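Local coordinates for protein probable mannosyltransferase KTR4 (Saccharomyces cerevisiae, PDB 5A07) that is a probable mannosyltransferase of the GT-A-fold glycolipid 2-alpha-mannosyltransferase family and binds guanosine-5'-diphosphate and manganese in its lumenal part, at residues 105-111 / 136-142; 225-230 / 321-327; 243-249 / 372-376. All coordinates share one frame. Where two conformers were deposited one is given. Residue numbers count along the deposited sequence, not the author numbering.

Contact 1: residues 105-111 / 136-142. With GDP (guanosine-5'-diphosphate), chain F.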
loop_
_atom_site.group_PDB
_atom_site.type_symbol
_atom_site.label_atom_id
_atom_site.label_comp_id
_atom_site.label_asym_id
_atom_site.label_seq_id
_atom_site.Cartn_x
_atom_site.Cartn_y
_atom_site.Cartn_z
ATOM N N GLY B 105 14.510 5.551 -9.652
ATOM C CA GLY B 105 13.355 5.735 -8.830
ATOM C C GLY B 105 12.855 7.153 -8.910
ATOM O O GLY B 105 13.642 8.076 -9.238
ATOM N N THR B 106 11.558 7.305 -8.605
ATOM C CA THR B 106 10.917 8.596 -8.576
ATOM C C THR B 106 9.925 8.613 -7.435
ATOM O O THR B 106 9.364 7.573 -7.075
ATOM C CB THR B 106 10.229 8.916 -9.900
ATOM O OG1 THR B 106 9.791 10.275 -9.962
ATOM C CG2 THR B 106 9.085 7.948 -10.179
ATOM N N ILE B 107 9.711 9.811 -6.919
ATOM C CA ILE B 107 8.566 10.091 -6.073
ATOM C C ILE B 107 7.402 10.380 -6.950
ATOM O O ILE B 107 7.533 11.164 -7.869
ATOM C CB ILE B 107 8.872 11.251 -5.161
ATOM C CG1 ILE B 107 10.050 10.851 -4.302
ATOM C CG2 ILE B 107 7.682 11.488 -4.271
ATOM C CD1 ILE B 107 10.818 12.007 -3.935
ATOM N N LEU B 108 6.299 9.664 -6.777
ATOM C CA LEU B 108 5.172 9.755 -7.654
ATOM C C LEU B 108 3.944 10.300 -6.964
ATOM O O LEU B 108 3.575 9.839 -5.879
ATOM C CB LEU B 108 4.813 8.360 -8.200
ATOM C CG LEU B 108 3.486 8.288 -8.970
ATOM C CD1 LEU B 108 3.520 9.036 -10.289
ATOM C CD2 LEU B 108 3.101 6.840 -9.249
ATOM N N SER B 109 3.251 11.262 -7.587
ATOM C CA SER B 109 1.981 11.711 -7.076
ATOM C C SER B 109 0.975 11.845 -8.230
ATOM O O SER B 109 1.226 12.579 -9.198
ATOM C CB SER B 109 2.048 13.095 -6.402
ATOM O OG SER B 109 3.121 13.276 -5.489
ATOM N N LEU B 110 -0.169 11.226 -8.029
ATOM C CA LEU B 110 -1.335 11.431 -8.840
ATOM C C LEU B 110 -2.140 12.443 -8.129
ATOM O O LEU B 110 -2.619 12.176 -7.023
ATOM C CB LEU B 110 -2.128 10.129 -8.919
ATOM C CG LEU B 110 -3.450 10.187 -9.646
ATOM C CD1 LEU B 110 -3.218 10.309 -11.160
ATOM C CD2 LEU B 110 -4.362 8.987 -9.362
ATOM N N VAL B 111 -2.310 13.634 -8.749
ATOM C CA VAL B 111 -3.000 14.720 -8.099
ATOM C C VAL B 111 -3.747 15.597 -9.101
ATOM O O VAL B 111 -3.437 15.557 -10.290
ATOM C CB VAL B 111 -2.030 15.671 -7.360
ATOM C CG1 VAL B 111 -1.544 15.020 -6.065
ATOM C CG2 VAL B 111 -0.806 15.978 -8.156
ATOM N N TYR B 136 15.963 12.453 -5.294
ATOM C CA TYR B 136 15.188 11.729 -6.288
ATOM C C TYR B 136 14.204 12.693 -6.930
ATOM O O TYR B 136 13.624 13.602 -6.282
ATOM C CB TYR B 136 14.484 10.483 -5.665
ATOM C CG TYR B 136 15.535 9.353 -5.507
ATOM C CD1 TYR B 136 15.892 8.573 -6.599
ATOM C CD2 TYR B 136 16.200 9.112 -4.313
ATOM C CE1 TYR B 136 16.882 7.596 -6.514
ATOM C CE2 TYR B 136 17.200 8.155 -4.219
ATOM C CZ TYR B 136 17.560 7.423 -5.343
ATOM O OH TYR B 136 18.504 6.477 -5.263
ATOM N N PRO B 137 13.907 12.470 -8.183
ATOM C CA PRO B 137 12.955 13.303 -8.900
ATOM C C PRO B 137 11.507 13.046 -8.582
ATOM O O PRO B 137 11.161 12.034 -7.971
ATOM C CB PRO B 137 13.148 12.866 -10.367
ATOM C CG PRO B 137 13.681 11.478 -10.283
ATOM C CD PRO B 137 14.464 11.391 -8.997
ATOM N N TYR B 138 10.680 14.040 -8.879
ATOM C CA TYR B 138 9.235 13.915 -8.752
ATOM C C TYR B 138 8.562 13.764 -10.071
ATOM O O TYR B 138 8.825 14.532 -11.020
ATOM C CB TYR B 138 8.636 15.136 -8.067
ATOM C CG TYR B 138 9.066 15.309 -6.629
ATOM C CD1 TYR B 138 10.302 15.910 -6.345
ATOM C CD2 TYR B 138 8.259 14.944 -5.565
ATOM C CE1 TYR B 138 10.730 16.089 -5.009
ATOM C CE2 TYR B 138 8.691 15.101 -4.239
ATOM C CZ TYR B 138 9.916 15.667 -3.980
ATOM O OH TYR B 138 10.371 15.826 -2.684
ATOM N N THR B 139 7.600 12.860 -10.097
ATOM C CA THR B 139 6.739 12.692 -11.221
ATOM C C THR B 139 5.324 12.952 -10.788
ATOM O O THR B 139 4.837 12.341 -9.794
ATOM C CB THR B 139 6.820 11.266 -11.792
ATOM O OG1 THR B 139 8.164 10.972 -12.222
ATOM C CG2 THR B 139 5.925 11.112 -13.022
ATOM N N PHE B 140 4.629 13.853 -11.508
ATOM C CA PHE B 140 3.255 14.124 -11.238
ATOM C C PHE B 140 2.362 13.695 -12.423
ATOM O O PHE B 140 2.680 14.025 -13.577
ATOM C CB PHE B 140 3.028 15.613 -11.026
ATOM C CG PHE B 140 3.783 16.166 -9.883
ATOM C CD1 PHE B 140 5.095 16.573 -10.032
ATOM C CD2 PHE B 140 3.210 16.208 -8.638
ATOM C CE1 PHE B 140 5.815 17.078 -8.991
ATOM C CE2 PHE B 140 3.947 16.710 -7.579
ATOM C CZ PHE B 140 5.209 17.145 -7.732
ATOM N N LEU B 141 1.257 13.054 -12.119
ATOM C CA LEU B 141 0.295 12.618 -13.114
ATOM C C LEU B 141 -1.060 13.074 -12.803
ATOM O O LEU B 141 -1.424 13.200 -11.655
ATOM C CB LEU B 141 0.259 11.075 -13.231
ATOM C CG LEU B 141 1.564 10.356 -13.537
ATOM C CD1 LEU B 141 1.451 8.792 -13.541
ATOM C CD2 LEU B 141 2.171 10.868 -14.860
ATOM N N ASN B 142 -1.859 13.363 -13.856
ATOM C CA ASN B 142 -3.204 13.842 -13.685
ATOM C C ASN B 142 -4.062 13.380 -14.880
ATOM O O ASN B 142 -3.526 13.226 -15.977
ATOM C CB ASN B 142 -3.092 15.385 -13.611
ATOM C CG ASN B 142 -4.406 16.108 -13.261
ATOM O OD1 ASN B 142 -5.507 15.551 -13.128
ATOM N ND2 ASN B 142 -4.261 17.419 -13.095
HETATM P PB GDP F . -8.254 8.361 -0.275
HETATM O O1B GDP F . -9.284 9.070 0.521
HETATM O O2B GDP F . -8.509 7.034 -0.705
HETATM O O3B GDP F . -6.886 8.612 0.238
HETATM O O3A GDP F . -8.444 9.101 -1.707
HETATM P PA GDP F . -7.756 10.382 -2.341
HETATM O O1A GDP F . -8.715 11.386 -2.813
HETATM O O2A GDP F . -6.615 10.945 -1.599
HETATM O "O5'" GDP F . -7.187 9.744 -3.668
HETATM C "C5'" GDP F . -6.002 8.957 -3.849
HETATM C "C4'" GDP F . -4.942 9.652 -4.687
HETATM O "O4'" GDP F . -5.481 9.823 -6.004
HETATM C "C3'" GDP F . -4.530 11.026 -4.185
HETATM O "O3'" GDP F . -3.152 11.261 -4.566
HETATM C "C2'" GDP F . -5.496 11.958 -4.933
HETATM O "O2'" GDP F . -4.939 13.249 -5.142
HETATM C "C1'" GDP F . -5.601 11.241 -6.233
HETATM N N9 GDP F . -6.907 11.409 -6.914
HETATM C C8 GDP F . -8.142 11.020 -6.504
HETATM N N7 GDP F . -9.072 11.323 -7.497
HETATM C C5 GDP F . -8.378 11.885 -8.533
HETATM C C6 GDP F . -8.753 12.406 -9.862
HETATM O O6 GDP F . -9.995 12.319 -10.128
HETATM N N1 GDP F . -7.782 12.919 -10.629
HETATM C C2 GDP F . -6.463 12.998 -10.210
HETATM N N2 GDP F . -5.552 13.528 -11.019
HETATM N N3 GDP F . -6.066 12.533 -8.985
HETATM C C4 GDP F . -6.958 11.936 -8.173
HETATM O O HOH W 1 5.484 13.601 -7.039
#

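Contact 2: residues 225-230 / 321-327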
loop_
_atom_site.group_PDB
_atom_site.type_symbol
_atom_site.label_atom_id
_atom_site.label_comp_id
_atom_site.label_asym_id
_atom_site.label_seq_id
_atom_site.Cartn_x
_atom_site.Cartn_y
_atom_site.Cartn_z
ATOM N N TYR B 225 11.685 4.077 -14.966
ATOM C CA TYR B 225 11.968 3.842 -13.522
ATOM C C TYR B 225 11.672 2.383 -13.139
ATOM O O TYR B 225 10.706 1.812 -13.625
ATOM C CB TYR B 225 11.134 4.767 -12.663
ATOM C CG TYR B 225 11.407 6.234 -12.835
ATOM C CD1 TYR B 225 12.608 6.761 -12.521
ATOM C CD2 TYR B 225 10.479 7.048 -13.406
ATOM C CE1 TYR B 225 12.866 8.113 -12.658
ATOM C CE2 TYR B 225 10.701 8.388 -13.575
ATOM C CZ TYR B 225 11.894 8.920 -13.187
ATOM O OH TYR B 225 12.094 10.267 -13.383
ATOM N N LYS B 226 12.446 1.894 -12.164
ATOM C CA LYS B 226 12.208 0.628 -11.514
ATOM C C LYS B 226 11.386 0.780 -10.198
ATOM O O LYS B 226 10.611 -0.125 -9.831
ATOM C CB LYS B 226 13.574 -0.040 -11.197
ATOM C CG LYS B 226 13.455 -1.391 -10.488
ATOM C CD LYS B 226 14.793 -2.066 -10.394
ATOM C CE LYS B 226 14.789 -3.315 -9.527
ATOM N NZ LYS B 226 13.793 -4.322 -9.917
ATOM N N TYR B 227 11.544 1.931 -9.520
ATOM C CA TYR B 227 10.922 2.126 -8.185
ATOM C C TYR B 227 10.096 3.374 -8.173
ATOM O O TYR B 227 10.515 4.381 -8.793
ATOM C CB TYR B 227 11.977 2.292 -7.146
ATOM C CG TYR B 227 12.792 1.069 -6.873
ATOM C CD1 TYR B 227 12.261 -0.002 -6.142
ATOM C CD2 TYR B 227 14.057 0.930 -7.398
ATOM C CE1 TYR B 227 12.983 -1.129 -5.902
ATOM C CE2 TYR B 227 14.791 -0.216 -7.141
ATOM C CZ TYR B 227 14.267 -1.241 -6.379
ATOM O OH TYR B 227 15.005 -2.428 -6.144
ATOM N N VAL B 228 9.006 3.345 -7.394
ATOM C CA VAL B 228 8.243 4.553 -7.132
ATOM C C VAL B 228 8.074 4.624 -5.629
ATOM O O VAL B 228 7.941 3.586 -4.946
ATOM C CB VAL B 228 6.859 4.660 -7.821
ATOM C CG1 VAL B 228 6.941 4.618 -9.380
ATOM C CG2 VAL B 228 5.955 3.622 -7.338
ATOM N N TRP B 229 8.101 5.849 -5.117
ATOM C CA TRP B 229 7.609 6.172 -3.815
ATOM C C TRP B 229 6.318 6.945 -4.095
ATOM O O TRP B 229 6.374 8.114 -4.509
ATOM C CB TRP B 229 8.677 7.017 -3.108
ATOM C CG TRP B 229 8.379 7.415 -1.694
ATOM C CD1 TRP B 229 7.163 7.764 -1.173
ATOM C CD2 TRP B 229 9.337 7.568 -0.644
ATOM N NE1 TRP B 229 7.297 8.085 0.194
ATOM C CE2 TRP B 229 8.624 7.968 0.534
ATOM C CE3 TRP B 229 10.722 7.413 -0.576
ATOM C CZ2 TRP B 229 9.273 8.203 1.743
ATOM C CZ3 TRP B 229 11.353 7.566 0.627
ATOM C CH2 TRP B 229 10.617 7.960 1.789
ATOM N N ARG B 230 5.175 6.368 -3.783
ATOM C CA ARG B 230 3.895 7.045 -3.854
ATOM C C ARG B 230 3.682 8.049 -2.726
ATOM O O ARG B 230 3.744 7.681 -1.553
ATOM C CB ARG B 230 2.764 6.044 -3.860
ATOM C CG ARG B 230 1.360 6.647 -3.904
ATOM C CD ARG B 230 0.442 5.495 -4.159
ATOM N NE ARG B 230 -0.928 5.818 -3.912
ATOM C CZ ARG B 230 -1.902 4.954 -4.067
ATOM N NH1 ARG B 230 -1.672 3.730 -4.517
ATOM N NH2 ARG B 230 -3.128 5.315 -3.802
ATOM N N PHE B 321 0.750 5.501 1.128
ATOM C CA PHE B 321 2.223 5.399 1.103
ATOM C C PHE B 321 2.575 4.034 0.553
ATOM O O PHE B 321 2.007 3.046 0.984
ATOM C CB PHE B 321 2.776 5.467 2.535
ATOM C CG PHE B 321 4.257 5.070 2.653
ATOM C CD1 PHE B 321 4.633 3.734 2.695
ATOM C CD2 PHE B 321 5.225 5.997 2.651
ATOM C CE1 PHE B 321 5.973 3.360 2.804
ATOM C CE2 PHE B 321 6.543 5.654 2.729
ATOM C CZ PHE B 321 6.935 4.341 2.799
ATOM N N GLU B 322 3.440 3.953 -0.441
ATOM C CA GLU B 322 3.993 2.641 -0.803
ATOM C C GLU B 322 5.333 2.885 -1.528
ATOM O O GLU B 322 5.493 3.910 -2.226
ATOM C CB GLU B 322 3.010 1.787 -1.585
ATOM C CG GLU B 322 2.496 2.427 -2.859
ATOM C CD GLU B 322 1.480 1.606 -3.632
ATOM O OE1 GLU B 322 1.256 0.372 -3.418
ATOM O OE2 GLU B 322 0.900 2.215 -4.539
ATOM N N ILE B 323 6.327 2.015 -1.285
ATOM C CA ILE B 323 7.583 1.998 -2.065
ATOM C C ILE B 323 7.417 0.709 -2.893
ATOM O O ILE B 323 7.226 -0.366 -2.320
ATOM C CB ILE B 323 8.789 1.829 -1.190
ATOM C CG1 ILE B 323 8.866 2.817 -0.025
ATOM C CG2 ILE B 323 10.033 1.971 -2.013
ATOM C CD1 ILE B 323 8.847 4.204 -0.423
ATOM N N VAL B 324 7.499 0.794 -4.193
ATOM C CA VAL B 324 7.183 -0.384 -5.000
ATOM C C VAL B 324 8.196 -0.581 -6.131
ATOM O O VAL B 324 8.639 0.362 -6.809
ATOM C CB VAL B 324 5.702 -0.440 -5.449
ATOM C CG1 VAL B 324 5.292 0.801 -6.139
ATOM C CG2 VAL B 324 5.462 -1.679 -6.313
ATOM N N ASP B 325 8.597 -1.837 -6.267
ATOM C CA ASP B 325 9.448 -2.317 -7.329
ATOM C C ASP B 325 8.520 -2.603 -8.504
ATOM O O ASP B 325 7.757 -3.564 -8.517
ATOM C CB ASP B 325 10.219 -3.563 -6.864
ATOM C CG ASP B 325 11.225 -4.123 -7.911
ATOM O OD1 ASP B 325 11.083 -3.769 -9.117
ATOM O OD2 ASP B 325 12.166 -4.872 -7.499
ATOM N N LEU B 326 8.563 -1.720 -9.503
ATOM C CA LEU B 326 7.654 -1.856 -10.625
ATOM C C LEU B 326 7.863 -3.132 -11.462
ATOM O O LEU B 326 6.926 -3.522 -12.167
ATOM C CB LEU B 326 7.720 -0.651 -11.568
ATOM C CG LEU B 326 7.399 0.726 -10.966
ATOM C CD1 LEU B 326 7.401 1.808 -12.027
ATOM C CD2 LEU B 326 6.068 0.694 -10.284
ATOM N N ASP B 327 9.010 -3.761 -11.350
ATOM C CA ASP B 327 9.224 -5.091 -11.988
ATOM C C ASP B 327 8.183 -6.104 -11.490
ATOM O O ASP B 327 7.786 -6.964 -12.241
ATOM C CB ASP B 327 10.566 -5.668 -11.622
ATOM C CG ASP B 327 11.743 -4.977 -12.295
ATOM O OD1 ASP B 327 11.583 -4.040 -13.043
ATOM O OD2 ASP B 327 12.887 -5.461 -12.118
HETATM O O HOH W 2 13.609 -4.561 -5.526
#

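Contact 3: residues 243-249 / 372-376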
loop_
_atom_site.group_PDB
_atom_site.type_symbol
_atom_site.label_atom_id
_atom_site.label_comp_id
_atom_site.label_asym_id
_atom_site.label_seq_id
_atom_site.Cartn_x
_atom_site.Cartn_y
_atom_site.Cartn_z
ATOM N N TYR B 243 19.383 7.009 4.952
ATOM C CA TYR B 243 19.870 6.064 3.968
ATOM C C TYR B 243 18.972 6.163 2.772
ATOM O O TYR B 243 17.809 6.546 2.888
ATOM C CB TYR B 243 19.889 4.625 4.504
ATOM C CG TYR B 243 18.543 4.098 4.970
ATOM C CD1 TYR B 243 18.079 4.398 6.212
ATOM C CD2 TYR B 243 17.747 3.350 4.111
ATOM C CE1 TYR B 243 16.848 3.956 6.638
ATOM C CE2 TYR B 243 16.532 2.910 4.509
ATOM C CZ TYR B 243 16.081 3.203 5.777
ATOM O OH TYR B 243 14.879 2.778 6.197
ATOM N N ASP B 244 19.514 5.804 1.624
ATOM C CA ASP B 244 18.769 5.754 0.338
ATOM C C ASP B 244 17.795 4.581 0.346
ATOM O O ASP B 244 18.192 3.430 0.419
ATOM C CB ASP B 244 19.760 5.643 -0.801
ATOM C CG ASP B 244 19.135 5.763 -2.180
ATOM O OD1 ASP B 244 18.065 5.166 -2.448
ATOM O OD2 ASP B 244 19.700 6.494 -3.017
ATOM N N VAL B 245 16.508 4.897 0.339
ATOM C CA VAL B 245 15.459 3.927 0.521
ATOM C C VAL B 245 15.333 3.008 -0.659
ATOM O O VAL B 245 15.238 1.798 -0.509
ATOM C CB VAL B 245 14.115 4.648 0.810
ATOM C CG1 VAL B 245 12.929 3.721 0.781
ATOM C CG2 VAL B 245 14.167 5.284 2.182
ATOM N N PHE B 246 15.382 3.567 -1.854
ATOM C CA PHE B 246 15.382 2.698 -3.058
ATOM C C PHE B 246 16.583 1.769 -3.102
ATOM O O PHE B 246 16.449 0.590 -3.461
ATOM C CB PHE B 246 15.300 3.512 -4.348
ATOM C CG PHE B 246 14.091 4.379 -4.488
ATOM C CD1 PHE B 246 12.845 3.938 -4.167
ATOM C CD2 PHE B 246 14.187 5.616 -5.076
ATOM C CE1 PHE B 246 11.733 4.707 -4.389
ATOM C CE2 PHE B 246 13.051 6.409 -5.266
ATOM C CZ PHE B 246 11.820 5.935 -4.917
ATOM N N GLN B 247 17.735 2.253 -2.743
ATOM C CA GLN B 247 18.946 1.378 -2.735
ATOM C C GLN B 247 18.838 0.321 -1.642
ATOM O O GLN B 247 19.329 -0.771 -1.834
ATOM C CB GLN B 247 20.280 2.181 -2.595
ATOM C CG GLN B 247 20.549 3.111 -3.770
ATOM C CD GLN B 247 20.922 2.404 -5.079
ATOM O OE1 GLN B 247 20.474 1.328 -5.346
ATOM N NE2 GLN B 247 21.762 3.050 -5.888
ATOM N N PHE B 248 18.228 0.647 -0.486
ATOM C CA PHE B 248 17.965 -0.346 0.510
ATOM C C PHE B 248 17.088 -1.452 -0.030
ATOM O O PHE B 248 17.367 -2.657 0.144
ATOM C CB PHE B 248 17.345 0.278 1.762
ATOM C CG PHE B 248 16.750 -0.712 2.679
ATOM C CD1 PHE B 248 17.532 -1.361 3.610
ATOM C CD2 PHE B 248 15.386 -1.035 2.591
ATOM C CE1 PHE B 248 17.012 -2.350 4.444
ATOM C CE2 PHE B 248 14.828 -1.995 3.449
ATOM C CZ PHE B 248 15.647 -2.675 4.362
ATOM N N MET B 249 16.063 -1.072 -0.769
ATOM C CA MET B 249 15.137 -2.075 -1.355
ATOM C C MET B 249 15.905 -2.998 -2.316
ATOM O O MET B 249 15.738 -4.230 -2.321
ATOM C CB MET B 249 14.006 -1.421 -2.164
ATOM C CG MET B 249 13.105 -0.402 -1.497
ATOM S SD MET B 249 12.161 -1.159 -0.249
ATOM C CE MET B 249 10.839 -1.883 -1.264
ATOM N N HIS B 372 8.617 -5.364 2.926
ATOM C CA HIS B 372 9.308 -4.749 4.039
ATOM C C HIS B 372 8.357 -3.792 4.761
ATOM O O HIS B 372 7.843 -2.841 4.121
ATOM C CB HIS B 372 10.529 -4.000 3.569
ATOM C CG HIS B 372 11.314 -3.342 4.646
ATOM N ND1 HIS B 372 12.130 -4.048 5.507
ATOM C CD2 HIS B 372 11.407 -2.049 5.025
ATOM C CE1 HIS B 372 12.674 -3.224 6.385
ATOM N NE2 HIS B 372 12.270 -1.995 6.105
ATOM N N TRP B 373 8.312 -3.894 6.089
ATOM C CA TRP B 373 7.626 -2.923 6.946
ATOM C C TRP B 373 8.605 -1.837 7.414
ATOM O O TRP B 373 9.523 -2.097 8.213
ATOM C CB TRP B 373 6.986 -3.612 8.162
ATOM C CG TRP B 373 6.266 -2.701 9.092
ATOM C CD1 TRP B 373 5.610 -1.585 8.758
ATOM C CD2 TRP B 373 6.039 -2.891 10.463
ATOM N NE1 TRP B 373 5.049 -0.994 9.849
ATOM C CE2 TRP B 373 5.317 -1.777 10.925
ATOM C CE3 TRP B 373 6.405 -3.885 11.381
ATOM C CZ2 TRP B 373 4.910 -1.647 12.235
ATOM C CZ3 TRP B 373 6.026 -3.751 12.668
ATOM C CH2 TRP B 373 5.269 -2.645 13.093
ATOM N N PHE B 374 8.406 -0.608 6.905
ATOM C CA PHE B 374 9.304 0.505 7.171
ATOM C C PHE B 374 8.947 1.104 8.520
ATOM O O PHE B 374 8.346 2.196 8.622
ATOM C CB PHE B 374 9.216 1.577 6.061
ATOM C CG PHE B 374 10.155 1.330 4.929
ATOM C CD1 PHE B 374 11.511 1.486 5.104
ATOM C CD2 PHE B 374 9.670 0.897 3.675
ATOM C CE1 PHE B 374 12.394 1.212 4.046
ATOM C CE2 PHE B 374 10.551 0.646 2.653
ATOM C CZ PHE B 374 11.918 0.792 2.827
ATOM N N ARG B 375 9.333 0.399 9.578
ATOM C CA ARG B 375 8.999 0.815 10.936
ATOM C C ARG B 375 9.518 2.223 11.221
ATOM O O ARG B 375 8.890 2.981 11.986
ATOM C CB ARG B 375 9.559 -0.191 11.971
ATOM C CG ARG B 375 8.835 -1.538 11.934
ATOM C CD ARG B 375 9.575 -2.554 12.787
ATOM N NE ARG B 375 9.449 -2.272 14.238
ATOM C CZ ARG B 375 10.069 -2.967 15.187
ATOM N NH1 ARG B 375 10.838 -4.040 14.867
ATOM N NH2 ARG B 375 9.935 -2.619 16.449
ATOM N N ASP B 376 10.647 2.558 10.639
ATOM C CA ASP B 376 11.332 3.796 10.927
ATOM C C ASP B 376 10.709 5.008 10.240
ATOM O O ASP B 376 11.098 6.155 10.598
ATOM C CB ASP B 376 12.861 3.728 10.591
ATOM C CG ASP B 376 13.157 3.241 9.139
ATOM O OD1 ASP B 376 12.309 2.514 8.478
ATOM O OD2 ASP B 376 14.270 3.523 8.625
#

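Contact 1: residues 105-111 / 136-142
Strands 105-110 and 138-142 are the parallel pair of a beta-alpha-beta unit in the Rossmann-like sheet of this GT-A domain; helix 116-131 makes the crossover between them. The contact begins ahead of the second strand, at Tyr-136, whose ring edge meets Gly-105 O and whose hydroxyl is hydrogen-bonded to Asp-244. Pro-137 cannot donate from its nitrogen, but its carbonyl opens the backbone pattern by accepting from Ile-107 N (2.9 Å to Pro-137 O). Next, Tyr-138 lies on the same face as Ile-107 and takes Ile-107 CD1 over its ring in a CH-pi contact, 4.0 Å from the centroid. Thr-139 bonds in both directions, from its N to Ile-107 O (2.8 Å) and through its O to Ser-109 N (2.9 Å); water 1 also links Thr-139 O to Ser-109 OG. Phe-140 continues the Tyr-138 face, with the edge of its ring against Val-111 CG2, and is backed by Ile-154 of helix 148-156. Leu-141 turns to the other face, where its CD1 packs 3.9 Å from Leu-108 CD1 and Phe-211 of helix 203-214 touches it. At Asn-142 the C-terminal ends of both strands reach the nucleotide: Leu-110 O accepts from GDP O3' at 2.7 Å, and Asn-142 OD1 accepts from GDP N2 at 2.9 Å.

Contact 2: residues 225-230 / 321-327
Two antiparallel strands, 227-230 and 322-325, run at 165° to each other inside the mixed sheet of the GT-A fold, and the relief of their two faces differs. On the face of Tyr-227, Trp-229, Ile-323 and Asp-325, the indole is the broad surface: Ile-323 CD1 sits over its five-membered ring, 3.6 Å from the centroid, while Phe-321 leans obliquely against the same ring with centroids 5.2 Å apart. Both lie on the same side of the indole, and Val-245 and Phe-246 of helix 245-251 pack on it as well. Across the sheet, Val-228 and Val-324 are neighbours, and Leu-326 fills the space beside them, its CD1 3.9 Å from Val-228 CG1. Reciprocal bonds hold the backbones together at this pair, Val-324 N to Val-228 O at 2.9 Å and Val-228 N to Val-324 O at 3.1 Å. Charges lie at both ends. Lys-226, extended as far as CE, reaches along the strand end to place NZ between Asp-325 OD1 (2.9 Å) and Asp-327 OD2 (2.6 Å), where Asp-325 also N-caps the following helix. At the other end Arg-230 NH1 forms a salt bridge with Glu-322 OE2 at 3.0 Å; Glu-322 is also hydrogen-bonded to Tyr-256, and Asp-354 and the manganese-site residue Glu-232 also bind this arginine. Such shared charges imply that Arg-230 is fixed by several acidic partners close to the GDP and metal site.

Contact 3: residues 243-249 / 372-376
Helix 245-251 packs here against the end of strand 371-373, a helix-on-sheet contact of the GT-A domain in which an aromatic cluster does most of the work. Phe-374, at the centre of an inverse gamma turn just beyond the strand, has the largest buried area. Its CA-to-CB bond points toward the helix segment, and its CZ atom is met by Val-245 CG1 at 3.7 Å, Phe-248 CD2 at 3.9 Å and Met-249 SD at 3.7 Å. The sulfur approaches at the ring edge, making a Met-aromatic contact, whereas the Phe-248 ring is oblique to Phe-374. Phe-248 comes next in buried area and bridges to the strand itself: its edge points at the face of His-372 in a T-shaped pair, with centroids 4.8 Å apart, while His-372 NE2 is hydrogen-bonded to Tyr-434 at the C-terminus of the chain. Ile-323 of strand 322-325 also lies against Phe-374 and Met-249, joining the cluster to the sheet. Tyr-243, nearly equal to Phe-248 in burial, supplies the polar element ahead of the helix, whose N-cap is Asp-244. The tyrosine ring turns its edge to the segment after the strand, and Tyr-243 OH donates a hydrogen bond to Asp-376 OD2 at 2.6 Å.

How the contacts relate
All three contacts are largely buried and reach one mixed sheet; among their touching residues, Asp-327 of contact 2 alone is exposed. Contacts 1 and 2 adjoin within the sheet, since strands 105-110 and 227-230 are neighbours, with Leu-108 N 2.7 Å from Trp-229 O. Both are built on backbone hydrogen bonds, but contact 1 is parallel and ends at GDP, whereas contact 2 is antiparallel and adds salt bridges. Contact 3 has no backbone pairing between its segments and relies on aromatic and apolar packing with a single side-chain hydrogen bond. Its helix lies against the sheet: Phe-246 touches Tyr-227 and Gly-105, so residues 243-249 meet both other contacts, and Asp-244 bonds Tyr-136.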